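Local atomic coordinates of DNA repair and recombination protein RadB (Thermococcus kodakarensis, PDB entry 2CVH), a protein that probably acts in DNA repair and homologous recombination, binding DNA and hydrolysing ATP only very weakly, without promoting strand exchange. Residues S11-G16 with D178-D183; P166-T171 with L195-F200; I81-S86 with I95-K100. All coordinates share one frame; numbering follows the deposited sequence.

All three contacts pack elements against the central sheet of this RecA-like ATPase, but in different places. Contact 1 is core: leucines from the end of helix 7-12 meet strand 178-184 in purely apolar fashion. Contact 2 is only partly buried and joins the poorly ordered 166-171 segment to the neighbouring strand 190-197 through charged side chains whose firmest partners lie outside the pair. It touches contact 1 where R181 and E196 form a salt bridge. Contact 3, whose centre lies about 25 Å from those of both others, sits at the sheet edge formed by strand 80-83, where an aromatic-aliphatic contact packs helix 90-101 against it.

Contact 1: S11-G16 with D178-D183; sequences SLLGGG and DILRLD
L12 carries its CG anti to the backbone N (chi1 -179°), whereas L13 turns its CG beside the backbone N (chi1 -68°), and by these two routes consecutive leucines converge on L180 of the strand, whose two methyls meet different leucines. The setting is the central sheet of a RecA-like P-loop ATPase: strand 178-184 runs parallel to strand 22-26 on one flank and antiparallel to strand 190-197 on the other, and the end of helix 7-12 covers one of its faces.

The two leucine pairs meet differently. L12 and L180 slide past each other in opposite directions, with CD2 of L12 coming within 3.6 Å of CD2 of L180. L13 and L180 instead reach toward each other tip to tip, and CD1 of L180 stands 4.1 Å from CD1 of L13 and equally far from its CD2. Branched aliphatic residues suit this buried place, since their methyls fit together without any polar group needing a partner. L12 extends the apolar cluster to L195 and L205, and the backbone of L180 is hydrogen-bonded to Q24 and Y26.

After the leucines the chain leaves the helix through a Schellman motif. G14 takes positive phi, where a CB would press on the preceding carbonyl O, and glycine is suited for the same reason at G15 and G16.

R181, next along the strand, reaches to D183, two residues on, in a side-on salt bridge, while its NH1 has a second acidic partner in E196. NE and NH2 of R181 each lie 2.8 Å from OD2 of D183, which receives both through its syn lone pair, almost exactly in the guanidinium plane.

Contact 2: P166-T171 with L195-F200; sequences PVAEQT and LERHRF
Van der Waals contact between P166 and E196 gives the closest approach in this meeting between a loop and strand 190-197. The proline ring and the glutamate come from opposite directions, with CG of P166 3.2 Å from OE2 of E196 and CD of P166 3.4 Å from OE1 of E196. The shorter spacing is close contact for carbon and oxygen, though the poor order of 166-171 makes the exact value uncertain. E196 gets there by turning its CG beside the backbone N (chi1 -53°) and running extended beyond it. P166 follows a cis peptide bond, and its compact ring also rests on Y26 and R181. V167 packs on Q24 and Y26 of strand 22-26, its side chain about 8 Å from that of G27 in the predicted ATP-binding P-loop, without touching it. CB of A168 lies 4.2 Å from NH1 of R197, oblique to the guanidinium; this short methyl can come beside it while R197 keeps its cation-pi partner Y174.

Polar interactions hold the charged ends through other parts of the fold. OE1 of E196 is hydrogen-bonded to the hydroxyl of Y26, while OE2 of E196 makes a salt bridge with NH1 of R181. R199 pairs with D178. In the loop after the strand, F200 N gives a nearly straight hydrogen bond of 3.2 Å to ND1 of H198, which also accepts from the backbone N of R201.

Backbone geometry lets two successive residues face the loop: E196 and R197 both stand opposite I179 in a classic beta bulge.

Because Y26 and R181 each hold one oxygen of E196, its carboxylate is probably kept ionised and fixed in rotation, and the poorly ordered loop rests its carbons against a group already secured.

Contact 3: I81-S86 with I95-K100; sequences ILFTPS and IGSLKK
F83 and L98 make the tight part of this contact, while S97 marks its looser flank. F83 ends strand 80-83 and sends its ring toward helix 90-101 with CG beside the backbone N (chi1 -60°). L98 has its CG placed in the same sense, and its branch end swings toward the strand to lay CD2 over one face of the ring. That methyl stands 4.0 Å from the ring centroid of F83 and 29° off the ring normal, a CH-pi contact displaced toward the far rim: CD2 of L98 is 3.6 Å from CZ of F83 and 3.7 Å from its CE1.

L98 is buried, and its leucine shape serves more than one neighbour, for it also touches A49 and V51 of strand 47-52 and I141 of helix 128-145. The flat ring of F83 suits the margin of this cluster: it offers a broad apolar surface to L98, V94 and T101 while remaining partly exposed. The backbone of F83 is hydrogen-bonded to Y50 and D52 of neighbouring strand 47-52, which sets where its side chain starts.

On the looser side, OG of S97 comes no nearer than 4.3 Å to CE2 of F83 and approaches the ring obliquely. Its polar need is met within its own helix by a hydrogen bond with the carbonyl O of V94, so a small hydroxyl can sit at this half-open border. K99 and K100 are exposed, as suits charged ends, although the chain of K99 still lies against V137 and W140 of helix 128-145.

Such packing of a helix on the strand it follows is characteristic of a beta-alpha-beta crossover; here helix 90-101 leads from edge strand 80-83 past strand 47-52 to strand 106-112 in the RecA-like ATPase fold.

Contact 1: S11-G16 with D178-D183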
ATOM      1  N   SER A  11       8.159 -12.931  -6.738  1.00 16.72           N
ATOM      2  CA  SER A  11       9.369 -13.692  -6.394  1.00 17.03           C
ATOM      3  C   SER A  11       9.996 -13.049  -5.160  1.00 17.09           C
ATOM      4  O   SER A  11      10.309 -13.731  -4.187  1.00 23.09           O
ATOM      5  CB  SER A  11      10.396 -13.661  -7.536  1.00 14.26           C
ATOM      6  OG  SER A  11       9.941 -14.403  -8.643  1.00 21.33           O
ATOM      7  N   LEU A  12      10.200 -11.740  -5.216  1.00 10.96           N
ATOM      8  CA  LEU A  12      10.748 -10.998  -4.095  1.00 12.40           C
ATOM      9  C   LEU A  12       9.921 -11.220  -2.796  1.00 20.15           C
ATOM     10  O   LEU A  12      10.470 -11.414  -1.706  1.00 23.33           O
ATOM     11  CB  LEU A  12      10.743  -9.512  -4.427  1.00  6.52           C
ATOM     12  CG  LEU A  12      11.311  -8.604  -3.336  1.00  6.71           C
ATOM     13  CD1 LEU A  12      12.761  -8.912  -3.174  1.00  2.00           C
ATOM     14  CD2 LEU A  12      11.088  -7.123  -3.633  1.00  4.07           C
ATOM     15  N   LEU A  13       8.599 -11.183  -2.927  1.00 18.68           N
ATOM     16  CA  LEU A  13       7.696 -11.316  -1.792  1.00 18.31           C
ATOM     17  C   LEU A  13       7.277 -12.727  -1.375  1.00 18.94           C
ATOM     18  O   LEU A  13       6.446 -12.868  -0.482  1.00 25.01           O
ATOM     19  CB  LEU A  13       6.432 -10.475  -2.046  1.00 12.66           C
ATOM     20  CG  LEU A  13       6.553  -8.963  -2.056  1.00 11.75           C
ATOM     21  CD1 LEU A  13       5.302  -8.358  -2.662  1.00 12.49           C
ATOM     22  CD2 LEU A  13       6.812  -8.462  -0.630  1.00 11.44           C
ATOM     23  N   GLY A  14       7.790 -13.762  -2.025  1.00 15.99           N
ATOM     24  CA  GLY A  14       7.379 -15.093  -1.651  1.00 16.58           C
ATOM     25  C   GLY A  14       5.998 -15.444  -2.187  1.00 21.28           C
ATOM     26  O   GLY A  14       5.400 -16.422  -1.738  1.00 22.86           O
ATOM     27  N   GLY A  15       5.474 -14.644  -3.114  1.00 17.27           N
ATOM     28  CA  GLY A  15       4.189 -14.935  -3.725  1.00 14.74           C
ATOM     29  C   GLY A  15       3.208 -13.787  -3.875  1.00 18.12           C
ATOM     30  O   GLY A  15       2.251 -13.862  -4.642  1.00 17.12           O
ATOM     31  N   GLY A  16       3.403 -12.736  -3.094  1.00 16.20           N
ATOM     32  CA  GLY A  16       2.510 -11.604  -3.169  1.00 13.49           C
ATOM     33  C   GLY A  16       2.423 -11.054  -1.775  1.00 10.88           C
ATOM     34  O   GLY A  16       3.186 -11.452  -0.913  1.00 14.11           O
ATOM     35  N   ASP A 178       6.200  -6.297   6.931  1.00 23.48           N
ATOM     36  CA  ASP A 178       6.838  -6.293   5.627  1.00 20.11           C
ATOM     37  C   ASP A 178       6.928  -4.849   5.151  1.00 21.17           C
ATOM     38  O   ASP A 178       6.010  -4.050   5.382  1.00 14.85           O
ATOM     39  CB  ASP A 178       6.037  -7.135   4.635  1.00 24.05           C
ATOM     40  CG  ASP A 178       5.915  -8.580   5.056  1.00 21.07           C
ATOM     41  OD1 ASP A 178       6.649  -8.978   5.980  1.00 24.54           O
ATOM     42  OD2 ASP A 178       5.094  -9.315   4.455  1.00 16.27           O
ATOM     43  N   ILE A 179       8.052  -4.501   4.530  1.00 16.91           N
ATOM     44  CA  ILE A 179       8.268  -3.146   4.056  1.00 15.99           C
ATOM     45  C   ILE A 179       8.953  -3.191   2.701  1.00 20.37           C
ATOM     46  O   ILE A 179       9.995  -3.844   2.535  1.00 21.05           O
ATOM     47  CB  ILE A 179       9.146  -2.319   5.043  1.00 14.99           C
ATOM     48  CG1 ILE A 179       8.510  -2.301   6.443  1.00 14.99           C
ATOM     49  CG2 ILE A 179       9.323  -0.887   4.533  1.00 14.29           C
ATOM     50  CD1 ILE A 179       9.096  -1.262   7.390  1.00  9.60           C
ATOM     51  N   LEU A 180       8.342  -2.523   1.731  1.00 19.86           N
ATOM     52  CA  LEU A 180       8.873  -2.444   0.384  1.00 17.40           C
ATOM     53  C   LEU A 180       9.128  -0.978   0.038  1.00 16.16           C
ATOM     54  O   LEU A 180       8.251  -0.111   0.223  1.00 12.03           O
ATOM     55  CB  LEU A 180       7.863  -3.000  -0.615  1.00 20.47           C
ATOM     56  CG  LEU A 180       7.889  -4.427  -1.125  1.00 21.06           C
ATOM     57  CD1 LEU A 180       6.712  -4.591  -2.082  1.00 25.69           C
ATOM     58  CD2 LEU A 180       9.184  -4.706  -1.838  1.00 21.99           C
ATOM     59  N   ARG A 181      10.330  -0.692  -0.462  1.00 18.52           N
ATOM     60  CA  ARG A 181      10.671   0.674  -0.862  1.00 19.50           C
ATOM     61  C   ARG A 181      10.662   0.657  -2.392  1.00 19.96           C
ATOM     62  O   ARG A 181      11.183  -0.288  -3.006  1.00 19.94           O
ATOM     63  CB  ARG A 181      12.066   1.067  -0.368  1.00 20.49           C
ATOM     64  CG  ARG A 181      12.399   2.534  -0.608  1.00 24.79           C
ATOM     65  CD  ARG A 181      13.859   2.878  -0.257  1.00 33.48           C
ATOM     66  NE  ARG A 181      14.802   2.444  -1.287  1.00 38.14           N
ATOM     67  CZ  ARG A 181      15.915   1.747  -1.059  1.00 44.06           C
ATOM     68  NH1 ARG A 181      16.243   1.389   0.179  1.00 45.94           N
ATOM     69  NH2 ARG A 181      16.722   1.416  -2.069  1.00 41.54           N
ATOM     70  N   LEU A 182      10.018   1.639  -3.012  1.00 15.02           N
ATOM     71  CA  LEU A 182      10.002   1.663  -4.459  1.00 17.06           C
ATOM     72  C   LEU A 182      10.826   2.857  -4.915  1.00 16.19           C
ATOM     73  O   LEU A 182      10.652   3.969  -4.416  1.00 12.28           O
ATOM     74  CB  LEU A 182       8.572   1.770  -4.987  1.00 15.18           C
ATOM     75  CG  LEU A 182       7.491   0.812  -4.500  1.00 15.83           C
ATOM     76  CD1 LEU A 182       6.277   1.046  -5.363  1.00 16.66           C
ATOM     77  CD2 LEU A 182       7.907  -0.639  -4.590  1.00 12.73           C
ATOM     78  N   ASP A 183      11.776   2.616  -5.805  1.00 16.89           N
ATOM     79  CA  ASP A 183      12.599   3.709  -6.305  1.00 17.73           C
ATOM     80  C   ASP A 183      12.461   3.807  -7.804  1.00 14.79           C
ATOM     81  O   ASP A 183      12.217   2.790  -8.482  1.00 12.60           O
ATOM     82  CB  ASP A 183      14.079   3.465  -5.989  1.00 22.36           C
ATOM     83  CG  ASP A 183      14.362   3.427  -4.509  1.00 26.45           C
ATOM     84  OD1 ASP A 183      13.877   4.304  -3.759  1.00 26.68           O
ATOM     85  OD2 ASP A 183      15.074   2.496  -4.105  1.00 33.26           O
TER

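Contact 2: P166-T171 with L195-F200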
ATOM      1  N   PRO A 166      15.223   4.241   5.333  1.00100.48           N
ATOM      2  CA  PRO A 166      14.762   5.454   4.644  1.00100.33           C
ATOM      3  C   PRO A 166      13.455   5.921   5.287  1.00101.10           C
ATOM      4  O   PRO A 166      13.164   7.125   5.336  1.00100.68           O
ATOM      5  CB  PRO A 166      14.531   4.972   3.204  1.00100.48           C
ATOM      6  CG  PRO A 166      15.158   3.587   3.161  1.00100.79           C
ATOM      7  CD  PRO A 166      14.826   3.082   4.533  1.00100.57           C
ATOM      8  N   VAL A 167      12.663   4.949   5.740  1.00101.02           N
ATOM      9  CA  VAL A 167      11.382   5.168   6.415  1.00101.91           C
ATOM     10  C   VAL A 167      11.045   3.892   7.201  1.00103.16           C
ATOM     11  O   VAL A 167      10.838   2.822   6.619  1.00101.19           O
ATOM     12  CB  VAL A 167      10.218   5.503   5.422  1.00101.48           C
ATOM     13  CG1 VAL A 167       8.868   5.317   6.100  1.00101.60           C
ATOM     14  CG2 VAL A 167      10.317   6.945   4.938  1.00101.02           C
ATOM     15  N   ALA A 168      11.072   4.016   8.526  1.00105.60           N
ATOM     16  CA  ALA A 168      10.769   2.933   9.465  1.00107.50           C
ATOM     17  C   ALA A 168      10.763   3.540  10.877  1.00108.92           C
ATOM     18  O   ALA A 168      11.752   3.444  11.610  1.00111.42           O
ATOM     19  CB  ALA A 168      11.823   1.827   9.363  1.00107.10           C
ATOM     20  N   GLU A 169       9.645   4.164  11.248  1.00109.08           N
ATOM     21  CA  GLU A 169       9.494   4.829  12.549  1.00108.08           C
ATOM     22  C   GLU A 169       9.264   3.956  13.800  1.00106.86           C
ATOM     23  O   GLU A 169       8.145   3.871  14.322  1.00105.30           O
ATOM     24  CB  GLU A 169       8.426   5.928  12.450  1.00108.73           C
ATOM     25  CG  GLU A 169       7.145   5.499  11.731  1.00110.63           C
ATOM     26  CD  GLU A 169       6.168   6.646  11.477  1.00111.62           C
ATOM     27  OE1 GLU A 169       5.367   6.540  10.521  1.00112.14           O
ATOM     28  OE2 GLU A 169       6.194   7.648  12.226  1.00111.72           O
ATOM     29  N   GLN A 170      10.338   3.324  14.271  1.00104.99           N
ATOM     30  CA  GLN A 170      10.330   2.470  15.468  1.00102.42           C
ATOM     31  C   GLN A 170       9.188   1.444  15.544  1.00102.67           C
ATOM     32  O   GLN A 170       9.021   0.641  14.629  1.00102.03           O
ATOM     33  CB  GLN A 170      10.354   3.335  16.733  1.00100.82           C
ATOM     34  CG  GLN A 170      10.714   2.570  18.000  1.00 97.79           C
ATOM     35  CD  GLN A 170      10.036   3.130  19.228  1.00 96.42           C
ATOM     36  OE1 GLN A 170       9.426   4.199  19.184  1.00 96.40           O
ATOM     37  NE2 GLN A 170      10.120   2.402  20.328  1.00 95.99           N
ATOM     38  N   THR A 171       8.414   1.471  16.631  1.00102.80           N
ATOM     39  CA  THR A 171       7.303   0.546  16.841  1.00102.10           C
ATOM     40  C   THR A 171       6.318   0.686  15.692  1.00100.08           C
ATOM     41  O   THR A 171       5.797  -0.308  15.180  1.00 98.45           O
ATOM     42  CB  THR A 171       6.576   0.842  18.180  1.00103.72           C
ATOM     43  OG1 THR A 171       7.547   1.055  19.215  1.00103.29           O
ATOM     44  CG2 THR A 171       5.671  -0.323  18.580  1.00103.43           C
ATOM     45  N   LEU A 195      12.994  -4.939  -0.824  1.00 14.52           N
ATOM     46  CA  LEU A 195      12.364  -5.577   0.337  1.00 15.48           C
ATOM     47  C   LEU A 195      13.241  -5.266   1.548  1.00 16.31           C
ATOM     48  O   LEU A 195      14.194  -5.987   1.839  1.00 13.03           O
ATOM     49  CB  LEU A 195      12.304  -7.087   0.141  1.00 11.48           C
ATOM     50  CG  LEU A 195      11.445  -7.846   1.142  1.00  9.80           C
ATOM     51  CD1 LEU A 195      10.025  -7.274   1.183  1.00 12.57           C
ATOM     52  CD2 LEU A 195      11.424  -9.284   0.770  1.00  7.24           C
ATOM     53  N   GLU A 196      12.927  -4.176   2.225  1.00 17.41           N
ATOM     54  CA  GLU A 196      13.694  -3.743   3.379  1.00 24.71           C
ATOM     55  C   GLU A 196      13.392  -4.516   4.635  1.00 27.21           C
ATOM     56  O   GLU A 196      14.212  -4.583   5.555  1.00 30.02           O
ATOM     57  CB  GLU A 196      13.427  -2.277   3.639  1.00 21.58           C
ATOM     58  CG  GLU A 196      13.664  -1.468   2.432  1.00 25.93           C
ATOM     59  CD  GLU A 196      13.812  -0.045   2.774  1.00 29.61           C
ATOM     60  OE1 GLU A 196      12.942   0.468   3.509  1.00 30.95           O
ATOM     61  OE2 GLU A 196      14.823   0.542   2.341  1.00 32.58           O
ATOM     62  N   ARG A 197      12.207  -5.095   4.688  1.00 24.81           N
ATOM     63  CA  ARG A 197      11.838  -5.825   5.859  1.00 22.10           C
ATOM     64  C   ARG A 197      10.800  -6.837   5.487  1.00 25.00           C
ATOM     65  O   ARG A 197       9.862  -6.557   4.726  1.00 23.74           O
ATOM     66  CB  ARG A 197      11.306  -4.855   6.913  1.00 24.45           C
ATOM     67  CG  ARG A 197      10.943  -5.530   8.219  1.00 31.68           C
ATOM     68  CD  ARG A 197      11.346  -4.667   9.386  1.00 34.32           C
ATOM     69  NE  ARG A 197      10.325  -3.711   9.773  1.00 37.59           N
ATOM     70  CZ  ARG A 197      10.577  -2.542  10.354  1.00 40.16           C
ATOM     71  NH1 ARG A 197      11.820  -2.157  10.614  1.00 39.14           N
ATOM     72  NH2 ARG A 197       9.576  -1.776  10.728  1.00 37.83           N
ATOM     73  N   HIS A 198      11.013  -8.051   5.957  1.00 19.49           N
ATOM     74  CA  HIS A 198      10.066  -9.095   5.695  1.00 20.78           C
ATOM     75  C   HIS A 198      10.245 -10.129   6.756  1.00 22.41           C
ATOM     76  O   HIS A 198      11.306 -10.235   7.373  1.00 23.29           O
ATOM     77  CB  HIS A 198      10.271  -9.714   4.329  1.00 22.74           C
ATOM     78  CG  HIS A 198       9.063 -10.431   3.813  1.00 23.75           C
ATOM     79  ND1 HIS A 198       8.855 -11.783   3.997  1.00 20.51           N
ATOM     80  CD2 HIS A 198       7.999  -9.976   3.108  1.00 20.44           C
ATOM     81  CE1 HIS A 198       7.720 -12.134   3.426  1.00 16.67           C
ATOM     82  NE2 HIS A 198       7.180 -11.057   2.881  1.00 23.27           N
ATOM     83  N   ARG A 199       9.216 -10.932   6.918  1.00 23.62           N
ATOM     84  CA  ARG A 199       9.211 -11.949   7.937  1.00 28.48           C
ATOM     85  C   ARG A 199      10.015 -13.195   7.638  1.00 26.97           C
ATOM     86  O   ARG A 199      10.546 -13.815   8.556  1.00 26.95           O
ATOM     87  CB  ARG A 199       7.764 -12.294   8.280  1.00 29.39           C
ATOM     88  CG  ARG A 199       7.012 -11.111   8.890  1.00 35.04           C
ATOM     89  CD  ARG A 199       5.790 -10.738   8.076  1.00 36.83           C
ATOM     90  NE  ARG A 199       4.940 -11.894   7.824  1.00 40.89           N
ATOM     91  CZ  ARG A 199       4.729 -12.415   6.623  1.00 40.19           C
ATOM     92  NH1 ARG A 199       5.308 -11.876   5.555  1.00 33.18           N
ATOM     93  NH2 ARG A 199       3.949 -13.483   6.500  1.00 42.79           N
ATOM     94  N   PHE A 200      10.087 -13.589   6.373  1.00 23.13           N
ATOM     95  CA  PHE A 200      10.825 -14.796   6.045  1.00 26.58           C
ATOM     96  C   PHE A 200      11.660 -14.690   4.774  1.00 25.82           C
ATOM     97  O   PHE A 200      12.622 -15.429   4.609  1.00 26.55           O
ATOM     98  CB  PHE A 200       9.878 -16.006   5.982  1.00 31.48           C
ATOM     99  CG  PHE A 200       8.924 -15.985   4.809  1.00 38.75           C
ATOM    100  CD1 PHE A 200       9.264 -16.607   3.604  1.00 40.03           C
ATOM    101  CD2 PHE A 200       7.704 -15.313   4.890  1.00 39.11           C
ATOM    102  CE1 PHE A 200       8.409 -16.554   2.496  1.00 39.25           C
ATOM    103  CE2 PHE A 200       6.843 -15.258   3.780  1.00 40.01           C
ATOM    104  CZ  PHE A 200       7.200 -15.877   2.584  1.00 36.42           C
TER

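Contact 3: I81-S86 with I95-K100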
ATOM      1  N   ILE A  81     -14.149  -0.347  -2.933  1.00 21.95           N
ATOM      2  CA  ILE A  81     -14.959   0.359  -1.952  1.00 19.33           C
ATOM      3  C   ILE A  81     -14.113   1.533  -1.436  1.00 24.18           C
ATOM      4  O   ILE A  81     -13.221   1.346  -0.602  1.00 28.36           O
ATOM      5  CB  ILE A  81     -15.331  -0.570  -0.794  1.00 17.22           C
ATOM      6  CG1 ILE A  81     -15.900  -1.880  -1.329  1.00 14.43           C
ATOM      7  CG2 ILE A  81     -16.295   0.133   0.143  1.00 16.47           C
ATOM      8  CD1 ILE A  81     -16.950  -1.719  -2.404  1.00 19.86           C
ATOM      9  N   LEU A  82     -14.421   2.744  -1.895  1.00 20.83           N
ATOM     10  CA  LEU A  82     -13.641   3.912  -1.539  1.00 17.60           C
ATOM     11  C   LEU A  82     -14.067   4.686  -0.342  1.00 20.83           C
ATOM     12  O   LEU A  82     -15.246   4.785  -0.042  1.00 24.52           O
ATOM     13  CB  LEU A  82     -13.576   4.865  -2.724  1.00 22.49           C
ATOM     14  CG  LEU A  82     -13.024   4.317  -4.053  1.00 25.63           C
ATOM     15  CD1 LEU A  82     -13.368   5.275  -5.203  1.00 25.22           C
ATOM     16  CD2 LEU A  82     -11.526   4.115  -3.953  1.00 21.10           C
ATOM     17  N   PHE A  83     -13.088   5.316   0.291  1.00 22.01           N
ATOM     18  CA  PHE A  83     -13.295   6.153   1.471  1.00 24.85           C
ATOM     19  C   PHE A  83     -12.409   7.353   1.257  1.00 25.66           C
ATOM     20  O   PHE A  83     -11.218   7.209   1.004  1.00 26.88           O
ATOM     21  CB  PHE A  83     -12.880   5.427   2.762  1.00 25.63           C
ATOM     22  CG  PHE A  83     -13.641   4.155   3.009  1.00 20.18           C
ATOM     23  CD1 PHE A  83     -13.248   2.970   2.406  1.00 19.87           C
ATOM     24  CD2 PHE A  83     -14.757   4.150   3.831  1.00 23.02           C
ATOM     25  CE1 PHE A  83     -13.949   1.789   2.610  1.00 22.64           C
ATOM     26  CE2 PHE A  83     -15.473   2.969   4.045  1.00 24.70           C
ATOM     27  CZ  PHE A  83     -15.067   1.786   3.433  1.00 24.21           C
ATOM     28  N   THR A  84     -12.970   8.542   1.387  1.00 29.04           N
ATOM     29  CA  THR A  84     -12.201   9.746   1.137  1.00 35.68           C
ATOM     30  C   THR A  84     -12.097  10.671   2.341  1.00 39.73           C
ATOM     31  O   THR A  84     -12.513  11.825   2.276  1.00 42.28           O
ATOM     32  CB  THR A  84     -12.823  10.501  -0.063  1.00 36.74           C
ATOM     33  OG1 THR A  84     -14.249  10.519   0.092  1.00 37.94           O
ATOM     34  CG2 THR A  84     -12.494   9.809  -1.384  1.00 34.43           C
ATOM     35  N   PRO A  85     -11.484  10.199   3.443  1.00 44.28           N
ATOM     36  CA  PRO A  85     -11.338  11.012   4.653  1.00 48.85           C
ATOM     37  C   PRO A  85     -10.582  12.297   4.352  1.00 55.97           C
ATOM     38  O   PRO A  85     -10.695  13.287   5.083  1.00 57.98           O
ATOM     39  CB  PRO A  85     -10.539  10.092   5.573  1.00 48.36           C
ATOM     40  CG  PRO A  85      -9.690   9.328   4.618  1.00 45.12           C
ATOM     41  CD  PRO A  85     -10.699   8.959   3.564  1.00 44.82           C
ATOM     42  N   SER A  86      -9.787  12.226   3.289  1.00 63.67           N
ATOM     43  CA  SER A  86      -8.965  13.306   2.742  1.00 72.80           C
ATOM     44  C   SER A  86      -8.389  14.398   3.665  1.00 76.35           C
ATOM     45  O   SER A  86      -7.167  14.569   3.725  1.00 77.96           O
ATOM     46  CB  SER A  86      -9.673  13.903   1.517  1.00 73.92           C
ATOM     47  OG  SER A  86     -10.013  12.874   0.589  1.00 71.26           O
ATOM     48  N   ILE A  95     -11.004   4.356   9.493  1.00 43.92           N
ATOM     49  CA  ILE A  95     -10.295   3.132   9.831  1.00 40.09           C
ATOM     50  C   ILE A  95     -11.095   2.401  10.895  1.00 39.89           C
ATOM     51  O   ILE A  95     -11.276   1.187  10.824  1.00 36.03           O
ATOM     52  CB  ILE A  95      -8.858   3.429  10.262  1.00 38.22           C
ATOM     53  CG1 ILE A  95      -8.070   3.918   9.042  1.00 35.40           C
ATOM     54  CG2 ILE A  95      -8.213   2.185  10.823  1.00 39.18           C
ATOM     55  CD1 ILE A  95      -6.659   4.281   9.324  1.00 36.37           C
ATOM     56  N   GLY A  96     -11.657   3.170  11.826  1.00 41.34           N
ATOM     57  CA  GLY A  96     -12.482   2.586  12.860  1.00 44.15           C
ATOM     58  C   GLY A  96     -13.694   1.940  12.213  1.00 46.96           C
ATOM     59  O   GLY A  96     -14.013   0.782  12.503  1.00 46.81           O
ATOM     60  N   SER A  97     -14.323   2.652  11.278  1.00 49.34           N
ATOM     61  CA  SER A  97     -15.506   2.134  10.592  1.00 52.28           C
ATOM     62  C   SER A  97     -15.182   0.820   9.879  1.00 51.77           C
ATOM     63  O   SER A  97     -15.979  -0.138   9.889  1.00 52.36           O
ATOM     64  CB  SER A  97     -16.053   3.167   9.587  1.00 56.87           C
ATOM     65  OG  SER A  97     -15.304   3.227   8.372  1.00 61.01           O
ATOM     66  N   LEU A  98     -13.987   0.774   9.292  1.00 48.38           N
ATOM     67  CA  LEU A  98     -13.519  -0.391   8.556  1.00 45.75           C
ATOM     68  C   LEU A  98     -13.657  -1.688   9.323  1.00 44.37           C
ATOM     69  O   LEU A  98     -13.778  -2.763   8.722  1.00 40.02           O
ATOM     70  CB  LEU A  98     -12.066  -0.199   8.125  1.00 46.49           C
ATOM     71  CG  LEU A  98     -11.816   0.741   6.946  1.00 45.25           C
ATOM     72  CD1 LEU A  98     -10.364   0.624   6.527  1.00 43.15           C
ATOM     73  CD2 LEU A  98     -12.732   0.372   5.779  1.00 44.73           C
ATOM     74  N   LYS A  99     -13.669  -1.577  10.648  1.00 46.56           N
ATOM     75  CA  LYS A  99     -13.790  -2.742  11.509  1.00 52.18           C
ATOM     76  C   LYS A  99     -15.036  -3.543  11.141  1.00 55.23           C
ATOM     77  O   LYS A  99     -14.963  -4.766  10.988  1.00 55.76           O
ATOM     78  CB  LYS A  99     -13.830  -2.315  12.975  1.00 54.22           C
ATOM     79  CG  LYS A  99     -13.132  -3.282  13.928  1.00 58.15           C
ATOM     80  CD  LYS A  99     -12.970  -2.688  15.342  1.00 60.20           C
ATOM     81  CE  LYS A  99     -12.071  -1.453  15.354  1.00 59.27           C
ATOM     82  NZ  LYS A  99     -12.060  -0.764  16.668  1.00 59.46           N
ATOM     83  N   LYS A 100     -16.153  -2.850  10.915  1.00 56.76           N
ATOM     84  CA  LYS A 100     -17.390  -3.535  10.563  1.00 59.91           C
ATOM     85  C   LYS A 100     -17.737  -3.558   9.066  1.00 57.37           C
ATOM     86  O   LYS A 100     -18.554  -4.376   8.631  1.00 55.62           O
ATOM     87  CB  LYS A 100     -18.555  -2.986  11.388  1.00 67.91           C
ATOM     88  CG  LYS A 100     -19.773  -3.937  11.491  1.00 76.34           C
ATOM     89  CD  LYS A 100     -19.475  -5.240  12.272  1.00 78.14           C
ATOM     90  CE  LYS A 100     -18.988  -6.373  11.367  1.00 80.14           C
ATOM     91  NZ  LYS A 100     -18.669  -7.611  12.137  1.00 81.76           N
TER